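Local coordinates for protein CRISPR system CMR subunit Cmr7 1 (Sulfolobus solfataricus, PDB 2X5Q) that is a Cmr7 subunit, possibly homodimeric, of the CMR ribonucleoprotein complex, which carries CRISPR RNA and acts in antiviral defence, at residues A[30-35]-A[66-71]; A[36-41]-A[84-89]; A[144-149]-A[186-191]. All blocks are in the same frame, centred on the assembly; numbering follows the deposited sequence.

Contact 1 (A[30-35]-A[66-71])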
loop_
_atom_site.group_PDB
_atom_site.type_symbol
_atom_site.label_atom_id
_atom_site.label_comp_id
_atom_site.label_asym_id
_atom_site.label_seq_id
_atom_site.Cartn_x
_atom_site.Cartn_y
_atom_site.Cartn_z
ATOM N N ILE A 30 2.807 -14.269 16.103
ATOM C CA ILE A 30 1.929 -13.182 15.691
ATOM C C ILE A 30 0.516 -13.710 15.509
ATOM O O ILE A 30 -0.462 -13.060 15.889
ATOM C CB ILE A 30 2.416 -12.529 14.401
ATOM C CG1 ILE A 30 3.850 -12.062 14.568
ATOM C CG2 ILE A 30 1.549 -11.304 14.045
ATOM C CD1 ILE A 30 4.380 -11.410 13.328
ATOM N N GLY A 31 0.411 -14.898 14.928
ATOM C CA GLY A 31 -0.844 -15.615 14.880
ATOM C C GLY A 31 -0.570 -17.047 14.501
ATOM O O GLY A 31 0.581 -17.494 14.545
ATOM N N SER A 32 -1.618 -17.764 14.109
ATOM C CA SER A 32 -1.497 -19.185 13.808
ATOM C C SER A 32 -0.483 -19.474 12.699
ATOM O O SER A 32 0.160 -20.511 12.713
ATOM C CB SER A 32 -2.859 -19.760 13.404
ATOM O OG SER A 32 -3.333 -19.100 12.250
ATOM N N SER A 33 -0.347 -18.551 11.750
ATOM C CA SER A 33 0.452 -18.776 10.553
ATOM C C SER A 33 1.787 -18.010 10.514
ATOM O O SER A 33 2.625 -18.278 9.636
ATOM C CB SER A 33 -0.387 -18.418 9.326
ATOM O OG SER A 33 -1.602 -19.148 9.353
ATOM N N VAL A 34 2.003 -17.107 11.473
ATOM C CA VAL A 34 3.182 -16.248 11.482
ATOM C C VAL A 34 3.918 -16.275 12.838
ATOM O O VAL A 34 3.319 -16.026 13.905
ATOM C CB VAL A 34 2.817 -14.795 11.116
ATOM C CG1 VAL A 34 4.077 -13.932 11.021
ATOM C CG2 VAL A 34 2.033 -14.752 9.803
ATOM N N SER A 35 5.203 -16.641 12.785
ATOM C CA SER A 35 6.096 -16.558 13.938
ATOM C C SER A 35 7.377 -15.816 13.560
ATOM O O SER A 35 7.965 -16.053 12.499
ATOM C CB SER A 35 6.446 -17.938 14.482
ATOM O OG SER A 35 5.311 -18.539 15.060
ATOM N N GLU A 66 -6.197 -11.098 12.115
ATOM C CA GLU A 66 -5.689 -11.248 13.475
ATOM C C GLU A 66 -5.416 -12.688 13.903
ATOM O O GLU A 66 -4.449 -12.938 14.608
ATOM C CB GLU A 66 -6.593 -10.585 14.514
ATOM C CG GLU A 66 -5.819 -10.423 15.828
ATOM C CD GLU A 66 -6.443 -9.451 16.805
ATOM O OE1 GLU A 66 -7.098 -8.482 16.356
ATOM O OE2 GLU A 66 -6.255 -9.671 18.029
ATOM N N SER A 67 -6.262 -13.617 13.486
ATOM C CA SER A 67 -6.075 -15.012 13.852
ATOM C C SER A 67 -4.832 -15.639 13.221
ATOM O O SER A 67 -4.156 -16.415 13.882
ATOM C CB SER A 67 -7.303 -15.826 13.491
ATOM O OG SER A 67 -7.631 -15.599 12.139
ATOM N N THR A 68 -4.533 -15.309 11.962
ATOM C CA THR A 68 -3.372 -15.906 11.281
ATOM C C THR A 68 -2.077 -15.144 11.526
ATOM O O THR A 68 -1.001 -15.751 11.518
ATOM C CB THR A 68 -3.566 -16.038 9.755
ATOM O OG1 THR A 68 -3.707 -14.741 9.167
ATOM C CG2 THR A 68 -4.772 -16.928 9.415
ATOM N N GLY A 69 -2.193 -13.830 11.725
ATOM C CA GLY A 69 -1.051 -12.950 11.955
ATOM C C GLY A 69 -0.499 -12.319 10.686
ATOM O O GLY A 69 0.507 -11.616 10.724
ATOM N N GLU A 70 -1.180 -12.567 9.563
ATOM C CA GLU A 70 -0.755 -12.104 8.249
ATOM C C GLU A 70 -1.384 -10.757 7.927
ATOM O O GLU A 70 -2.590 -10.561 8.100
ATOM C CB GLU A 70 -1.182 -13.105 7.181
ATOM C CG GLU A 70 -0.538 -14.489 7.346
ATOM C CD GLU A 70 -1.305 -15.582 6.645
ATOM O OE1 GLU A 70 -2.562 -15.519 6.569
ATOM O OE2 GLU A 70 -0.651 -16.523 6.167
ATOM N N LEU A 71 -0.554 -9.840 7.447
ATOM C CA LEU A 71 -1.030 -8.564 6.937
ATOM C C LEU A 71 -1.665 -8.731 5.554
ATOM O O LEU A 71 -1.193 -9.522 4.725
ATOM C CB LEU A 71 0.131 -7.592 6.823
ATOM C CG LEU A 71 0.893 -7.254 8.115
ATOM C CD1 LEU A 71 2.283 -6.696 7.772
ATOM C CD2 LEU A 71 0.098 -6.274 8.923
HETATM O O HOH W 1 -2.335 -11.202 15.461
#
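Two chain reversals meet backbone to backbone here: the loop from Ile-30 to Val-34, which joins strands 27-29 and 35-38, packs against residues 66-69, the connection of the hairpin made by strands 62-65 and 70-73. Ser-32 N points almost straight at Ser-67 O (2.9 Å, 178° at the hydrogen), and Ser-33 N binds Thr-68 O, also at 2.9 Å. Behind these bonds the CA atoms of Gly-31 and Gly-69 stand 4.0 Å apart; the absence of a side chain on both lets the backbones come this close. A water closes the far end by donating to both Ile-30 O and Glu-66 O.

Side chains fill in around this. CG2 of Ile-30, anti to its backbone N, rests 3.5 Å from Gly-69 O, and CG2 of Val-34 touches CG of Glu-70 at 3.6 Å. Beyond that methylene, Thr-68 OG1 donates to Glu-70 OE1 (2.9 Å), coming from above the carboxylate plane. Asp-65 OD1 bonds Thr-68 N and Ser-67 OG across the start of the turn. Three residues with helical torsions and then Gly-69 at positive phi (92°) are typical of a four-residue loop closing a beta-hairpin.

Contact 2 (A[36-41]-A[84-89]); sequences IEYNQN and ILISGK
Glu-37 and Lys-89 form a hydrogen-bonded antiparallel pair: Glu-37 N reaches Lys-89 O at 2.9 Å, and Lys-89 N returns a bond of the same length to Glu-37 O. One step on, Tyr-38 and Gly-88 make a non-hydrogen-bonded pair, and the ladder closes with Asn-39 N to Ser-87 O at 2.7 Å. The side chains of Glu-37 and Lys-89 stand on the same face of this ladder, with Glu-37 OE1 and Lys-89 NZ 5.8 Å apart and so not in contact.

Weaker CA-H...O contacts fill the gaps between these bonds. Gly-88 CA lies 3.2 Å from Glu-37 O and 3.9 Å from Tyr-38 CA, an approach that the lack of a side chain on Gly-88 permits.

The polar side-chain bond is short and straight. Asn-39 ND2 donates to Ser-87 OG (2.6 Å, 175°) with the oxygen lying in the amide plane. That hydroxyl, anti to the backbone N of Ser-87 (chi1 170°), lies where Glu-9 OE1 binds it too.

The apolar contact is made by Ile-86 CD1, which meets Tyr-38 CB at 3.5 Å and comes to the ring obliquely. The tyrosine OH bonds Gln-40 OE1.

The chain turns a corner at Ser-87, passing from strand 80-86 of the large mixed sheet to strand 88-92, which edges the four-stranded sheet beside 35-38; Ile-86 also touches strand 11-15, and both it and Tyr-38 pack on Ile-162 at the end of helix 148-162.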
loop_
_atom_site.group_PDB
_atom_site.type_symbol
_atom_site.label_atom_id
_atom_site.label_comp_id
_atom_site.label_asym_id
_atom_site.label_seq_id
_atom_site.Cartn_x
_atom_site.Cartn_y
_atom_site.Cartn_z
ATOM N N ILE A 36 7.797 -14.939 14.463
ATOM C CA ILE A 36 8.952 -14.075 14.280
ATOM C C ILE A 36 10.004 -14.417 15.341
ATOM O O ILE A 36 9.666 -14.740 16.472
ATOM C CB ILE A 36 8.499 -12.600 14.367
ATOM C CG1 ILE A 36 7.809 -12.211 13.056
ATOM C CG2 ILE A 36 9.668 -11.651 14.672
ATOM C CD1 ILE A 36 7.250 -10.795 13.042
ATOM N N GLU A 37 11.269 -14.415 14.944
ATOM C CA GLU A 37 12.387 -14.548 15.863
ATOM C C GLU A 37 13.064 -13.192 15.922
ATOM O O GLU A 37 13.101 -12.476 14.931
ATOM C CB GLU A 37 13.367 -15.597 15.347
ATOM C CG GLU A 37 14.505 -15.920 16.302
ATOM C CD GLU A 37 15.546 -16.857 15.706
ATOM O OE1 GLU A 37 16.107 -16.545 14.634
ATOM O OE2 GLU A 37 15.828 -17.891 16.341
ATOM N N TYR A 38 13.578 -12.814 17.077
ATOM C CA TYR A 38 14.354 -11.584 17.171
ATOM C C TYR A 38 15.743 -11.899 17.712
ATOM O O TYR A 38 15.971 -12.908 18.405
ATOM C CB TYR A 38 13.641 -10.541 18.016
ATOM C CG TYR A 38 13.488 -10.972 19.436
ATOM C CD1 TYR A 38 14.499 -10.728 20.355
ATOM C CD2 TYR A 38 12.351 -11.665 19.863
ATOM C CE1 TYR A 38 14.390 -11.143 21.649
ATOM C CE2 TYR A 38 12.238 -12.099 21.177
ATOM C CZ TYR A 38 13.265 -11.829 22.059
ATOM O OH TYR A 38 13.198 -12.233 23.355
ATOM N N ASN A 39 16.680 -11.036 17.357
ATOM C CA ASN A 39 18.052 -11.206 17.777
ATOM C C ASN A 39 18.202 -10.470 19.106
ATOM O O ASN A 39 18.049 -9.249 19.166
ATOM C CB ASN A 39 18.987 -10.674 16.695
ATOM C CG ASN A 39 18.819 -11.414 15.352
ATOM O OD1 ASN A 39 18.828 -12.648 15.303
ATOM N ND2 ASN A 39 18.688 -10.655 14.258
ATOM N N GLN A 40 18.448 -11.224 20.177
ATOM C CA GLN A 40 18.517 -10.652 21.524
ATOM C C GLN A 40 19.595 -9.564 21.617
ATOM O O GLN A 40 19.440 -8.598 22.348
ATOM C CB GLN A 40 18.766 -11.744 22.587
ATOM C CG GLN A 40 18.513 -11.294 24.026
ATOM C CD GLN A 40 17.082 -10.818 24.267
ATOM O OE1 GLN A 40 16.139 -11.611 24.225
ATOM N NE2 GLN A 40 16.917 -9.521 24.536
ATOM N N ASN A 41 20.685 -9.724 20.871
ATOM C CA ASN A 41 21.734 -8.716 20.841
ATOM C C ASN A 41 21.786 -7.951 19.524
ATOM O O ASN A 41 22.816 -7.367 19.202
ATOM C CB ASN A 41 23.090 -9.369 21.128
ATOM C CG ASN A 41 23.106 -10.105 22.453
ATOM O OD1 ASN A 41 23.412 -11.292 22.513
ATOM N ND2 ASN A 41 22.759 -9.406 23.519
ATOM N N ILE A 84 6.493 -2.591 15.578
ATOM C CA ILE A 84 7.855 -2.169 15.840
ATOM C C ILE A 84 8.733 -2.871 14.836
ATOM O O ILE A 84 8.341 -3.897 14.255
ATOM C CB ILE A 84 8.301 -2.452 17.290
ATOM C CG1 ILE A 84 8.124 -3.928 17.666
ATOM C CG2 ILE A 84 7.545 -1.532 18.263
ATOM C CD1 ILE A 84 8.739 -4.266 19.001
ATOM N N LEU A 85 9.909 -2.292 14.622
ATOM C CA LEU A 85 10.904 -2.874 13.771
ATOM C C LEU A 85 12.052 -3.302 14.661
ATOM O O LEU A 85 12.622 -2.487 15.407
ATOM C CB LEU A 85 11.387 -1.871 12.734
ATOM C CG LEU A 85 10.425 -1.539 11.600
ATOM C CD1 LEU A 85 10.904 -0.280 10.881
ATOM C CD2 LEU A 85 10.266 -2.729 10.619
ATOM N N ILE A 86 12.382 -4.586 14.592
ATOM C CA ILE A 86 13.413 -5.166 15.432
ATOM C C ILE A 86 14.317 -6.035 14.585
ATOM O O ILE A 86 13.891 -6.524 13.551
ATOM C CB ILE A 86 12.803 -5.992 16.577
ATOM C CG1 ILE A 86 11.987 -7.189 16.041
ATOM C CG2 ILE A 86 11.924 -5.072 17.478
ATOM C CD1 ILE A 86 11.354 -8.030 17.133
ATOM N N SER A 87 15.565 -6.212 15.021
ATOM C CA SER A 87 16.477 -7.133 14.349
ATOM C C SER A 87 16.014 -8.572 14.541
ATOM O O SER A 87 15.882 -9.066 15.671
ATOM C CB SER A 87 17.915 -6.974 14.839
ATOM O OG SER A 87 18.704 -8.022 14.330
ATOM N N GLY A 88 15.792 -9.246 13.423
ATOM C CA GLY A 88 15.178 -10.559 13.463
ATOM C C GLY A 88 14.663 -10.990 12.112
ATOM O O GLY A 88 15.005 -10.405 11.079
ATOM N N LYS A 89 13.836 -12.029 12.117
ATOM C CA LYS A 89 13.332 -12.580 10.875
ATOM C C LYS A 89 12.027 -13.345 11.064
ATOM O O LYS A 89 11.733 -13.832 12.144
ATOM C CB LYS A 89 14.390 -13.484 10.254
ATOM C CG LYS A 89 14.725 -14.723 11.056
ATOM C CD LYS A 89 15.916 -15.487 10.451
ATOM C CE LYS A 89 15.499 -16.431 9.341
ATOM N NZ LYS A 89 16.635 -17.332 8.902
#

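Contact 3 (A[144-149]-A[186-191])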
loop_
_atom_site.group_PDB
_atom_site.type_symbol
_atom_site.label_atom_id
_atom_site.label_comp_id
_atom_site.label_asym_id
_atom_site.label_seq_id
_atom_site.Cartn_x
_atom_site.Cartn_y
_atom_site.Cartn_z
ATOM N N VAL A 144 -9.533 -1.512 15.717
ATOM C CA VAL A 144 -9.341 -2.196 16.985
ATOM C C VAL A 144 -8.335 -1.430 17.831
ATOM O O VAL A 144 -7.345 -0.920 17.320
ATOM C CB VAL A 144 -8.851 -3.644 16.768
ATOM C CG1 VAL A 144 -8.784 -4.388 18.110
ATOM C CG2 VAL A 144 -9.798 -4.388 15.789
ATOM N N SER A 145 -8.622 -1.308 19.125
ATOM C CA SER A 145 -7.630 -0.791 20.069
ATOM C C SER A 145 -7.195 -1.929 20.984
ATOM O O SER A 145 -7.868 -2.952 21.088
ATOM C CB SER A 145 -8.201 0.373 20.867
ATOM O OG SER A 145 -9.207 -0.086 21.739
ATOM N N LEU A 146 -6.048 -1.768 21.628
ATOM C CA LEU A 146 -5.557 -2.808 22.534
ATOM C C LEU A 146 -6.409 -2.853 23.802
ATOM O O LEU A 146 -6.645 -1.826 24.435
ATOM C CB LEU A 146 -4.094 -2.581 22.915
ATOM C CG LEU A 146 -3.010 -2.923 21.898
ATOM C CD1 LEU A 146 -1.671 -2.972 22.598
ATOM C CD2 LEU A 146 -3.281 -4.246 21.175
ATOM N N ASP A 147 -6.868 -4.051 24.162
ATOM C CA ASP A 147 -7.428 -4.277 25.487
ATOM C C ASP A 147 -6.343 -3.936 26.520
ATOM O O ASP A 147 -5.151 -4.185 26.291
ATOM C CB ASP A 147 -7.925 -5.723 25.618
ATOM C CG ASP A 147 -8.309 -6.090 27.039
ATOM O OD1 ASP A 147 -9.519 -6.185 27.346
ATOM O OD2 ASP A 147 -7.391 -6.298 27.852
ATOM N N ARG A 148 -6.741 -3.330 27.632
ATOM C CA ARG A 148 -5.760 -2.785 28.574
ATOM C C ARG A 148 -5.029 -3.847 29.384
ATOM O O ARG A 148 -3.874 -3.636 29.760
ATOM C CB ARG A 148 -6.402 -1.740 29.490
ATOM C CG ARG A 148 -6.570 -0.414 28.788
ATOM C CD ARG A 148 -7.305 0.630 29.621
ATOM N NE ARG A 148 -7.737 1.728 28.755
ATOM C CZ ARG A 148 -8.143 2.929 29.162
ATOM N NH1 ARG A 148 -8.187 3.237 30.459
ATOM N NH2 ARG A 148 -8.515 3.830 28.254
ATOM N N ASP A 149 -5.691 -4.974 29.653
ATOM C CA ASP A 149 -5.019 -6.132 30.244
ATOM C C ASP A 149 -4.004 -6.699 29.244
ATOM O O ASP A 149 -2.864 -6.944 29.611
ATOM C CB ASP A 149 -5.994 -7.237 30.647
ATOM C CG ASP A 149 -6.966 -6.812 31.734
ATOM O OD1 ASP A 149 -6.519 -6.264 32.772
ATOM O OD2 ASP A 149 -8.175 -7.053 31.552
ATOM N N PHE A 186 -1.081 1.628 19.803
ATOM C CA PHE A 186 -1.255 0.457 18.941
ATOM C C PHE A 186 -2.712 0.091 18.656
ATOM O O PHE A 186 -3.162 -1.028 18.911
ATOM C CB PHE A 186 -0.459 -0.723 19.490
ATOM C CG PHE A 186 1.012 -0.534 19.348
ATOM C CD1 PHE A 186 1.602 -0.573 18.100
ATOM C CD2 PHE A 186 1.803 -0.244 20.447
ATOM C CE1 PHE A 186 2.964 -0.377 17.957
ATOM C CE2 PHE A 186 3.159 -0.052 20.299
ATOM C CZ PHE A 186 3.735 -0.117 19.059
ATOM N N ASN A 187 -3.431 1.059 18.107
ATOM C CA ASN A 187 -4.676 0.796 17.415
ATOM C C ASN A 187 -4.343 0.257 16.023
ATOM O O ASN A 187 -3.268 0.537 15.474
ATOM C CB ASN A 187 -5.495 2.066 17.272
ATOM C CG ASN A 187 -5.672 2.797 18.566
ATOM O OD1 ASN A 187 -5.879 2.187 19.613
ATOM N ND2 ASN A 187 -5.608 4.125 18.508
ATOM N N TYR A 188 -5.258 -0.519 15.461
ATOM C CA TYR A 188 -5.046 -1.149 14.167
ATOM C C TYR A 188 -6.372 -1.566 13.540
ATOM O O TYR A 188 -7.436 -1.517 14.179
ATOM C CB TYR A 188 -4.105 -2.359 14.291
ATOM C CG TYR A 188 -4.614 -3.479 15.197
ATOM C CD1 TYR A 188 -5.222 -4.604 14.670
ATOM C CD2 TYR A 188 -4.483 -3.403 16.576
ATOM C CE1 TYR A 188 -5.698 -5.638 15.497
ATOM C CE2 TYR A 188 -4.939 -4.427 17.410
ATOM C CZ TYR A 188 -5.547 -5.538 16.860
ATOM O OH TYR A 188 -6.016 -6.537 17.672
ATOM N N TYR A 189 -6.302 -1.930 12.264
ATOM C CA TYR A 189 -7.466 -2.406 11.526
ATOM C C TYR A 189 -7.284 -3.895 11.275
ATOM O O TYR A 189 -6.234 -4.327 10.792
ATOM C CB TYR A 189 -7.630 -1.637 10.213
ATOM C CG TYR A 189 -8.214 -0.263 10.423
ATOM C CD1 TYR A 189 -9.552 -0.013 10.168
ATOM C CD2 TYR A 189 -7.424 0.786 10.905
ATOM C CE1 TYR A 189 -10.098 1.248 10.378
ATOM C CE2 TYR A 189 -7.966 2.050 11.112
ATOM C CZ TYR A 189 -9.294 2.265 10.848
ATOM O OH TYR A 189 -9.831 3.490 11.062
ATOM N N SER A 190 -8.270 -4.683 11.678
ATOM C CA SER A 190 -8.237 -6.114 11.403
ATOM C C SER A 190 -9.307 -6.436 10.389
ATOM O O SER A 190 -10.353 -5.786 10.347
ATOM C CB SER A 190 -8.419 -6.949 12.670
ATOM O OG SER A 190 -9.749 -6.998 13.077
ATOM N N ILE A 191 -9.024 -7.426 9.557
ATOM C CA ILE A 191 -9.917 -7.819 8.487
ATOM C C ILE A 191 -10.411 -9.227 8.776
ATOM O O ILE A 191 -9.645 -10.081 9.231
ATOM C CB ILE A 191 -9.225 -7.697 7.108
ATOM C CG1 ILE A 191 -10.184 -8.052 5.971
ATOM C CG2 ILE A 191 -7.937 -8.524 7.049
ATOM C CD1 ILE A 191 -9.695 -7.557 4.615
HETATM O O HOH W 2 -4.815 0.666 21.577
#
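Val-144 lies over one face of the Tyr-188 ring, its CB 3.9 Å from the ring centroid and 16° off the normal, in a CH-pi contact shifted toward the rim. Val-144 CG1 lies toward the phenol end, 3.7 Å from Tyr-188 CZ. At the ring's edge, near its plane, come Leu-146 CD2, 4.1 Å from Tyr-188 CE2, and the carbonyl oxygen of Phe-186. This CH-pi contact sits on an antiparallel two-stranded ladder, 139-144 with 188-193, whose strands flank the helical part of the chain: strand 139-144 leads into helix 148-162, and strand 188-193 follows helix 172-185.

Val-144 and Tyr-188 are themselves a hydrogen-bonded pair. Val-144 N meets Tyr-188 O at 2.6 Å, and Tyr-188 N binds Val-144 O. CG of Tyr-188 stands between its own backbone N and carbonyl carbon (chi1 61°), on the same face of the ladder as the valine side chain. Farther out, the hydroxyl is bonded by Glu-66 OE1 and Asn-18 N, so the ring is held at its tip as well as over its face.

Toward the helices, Leu-146 and Phe-186 run side by side, pointing the same way, with Leu-146 CD1 4.0 Å from Phe-186 CB. Beyond the ladder, a water takes the N-H of Leu-146, its oxygen 2.7 Å from Leu-146 N and equally far from Asn-187 OD1.

All three contacts are partly buried, and each joins pieces of chain at the margin of a sheet. Contacts 1 and 2 follow one another along residues 30-41: contact 1 involves the loop before strand 35-38, contact 2 the strand itself. Contact 1 works mainly through backbone bonds between two turns, contact 2 through a beta ladder finished by an amide-hydroxyl bond, and contact 3 through a ladder topped by an aliphatic CH-pi contact on a tyrosine ring. A side-chain hydrogen bond joins contacts 1 and 3. Contacts 2 and 3, on opposite sides of the chain's centre, meet where Ile-84 CG2 packs on Phe-186 CZ.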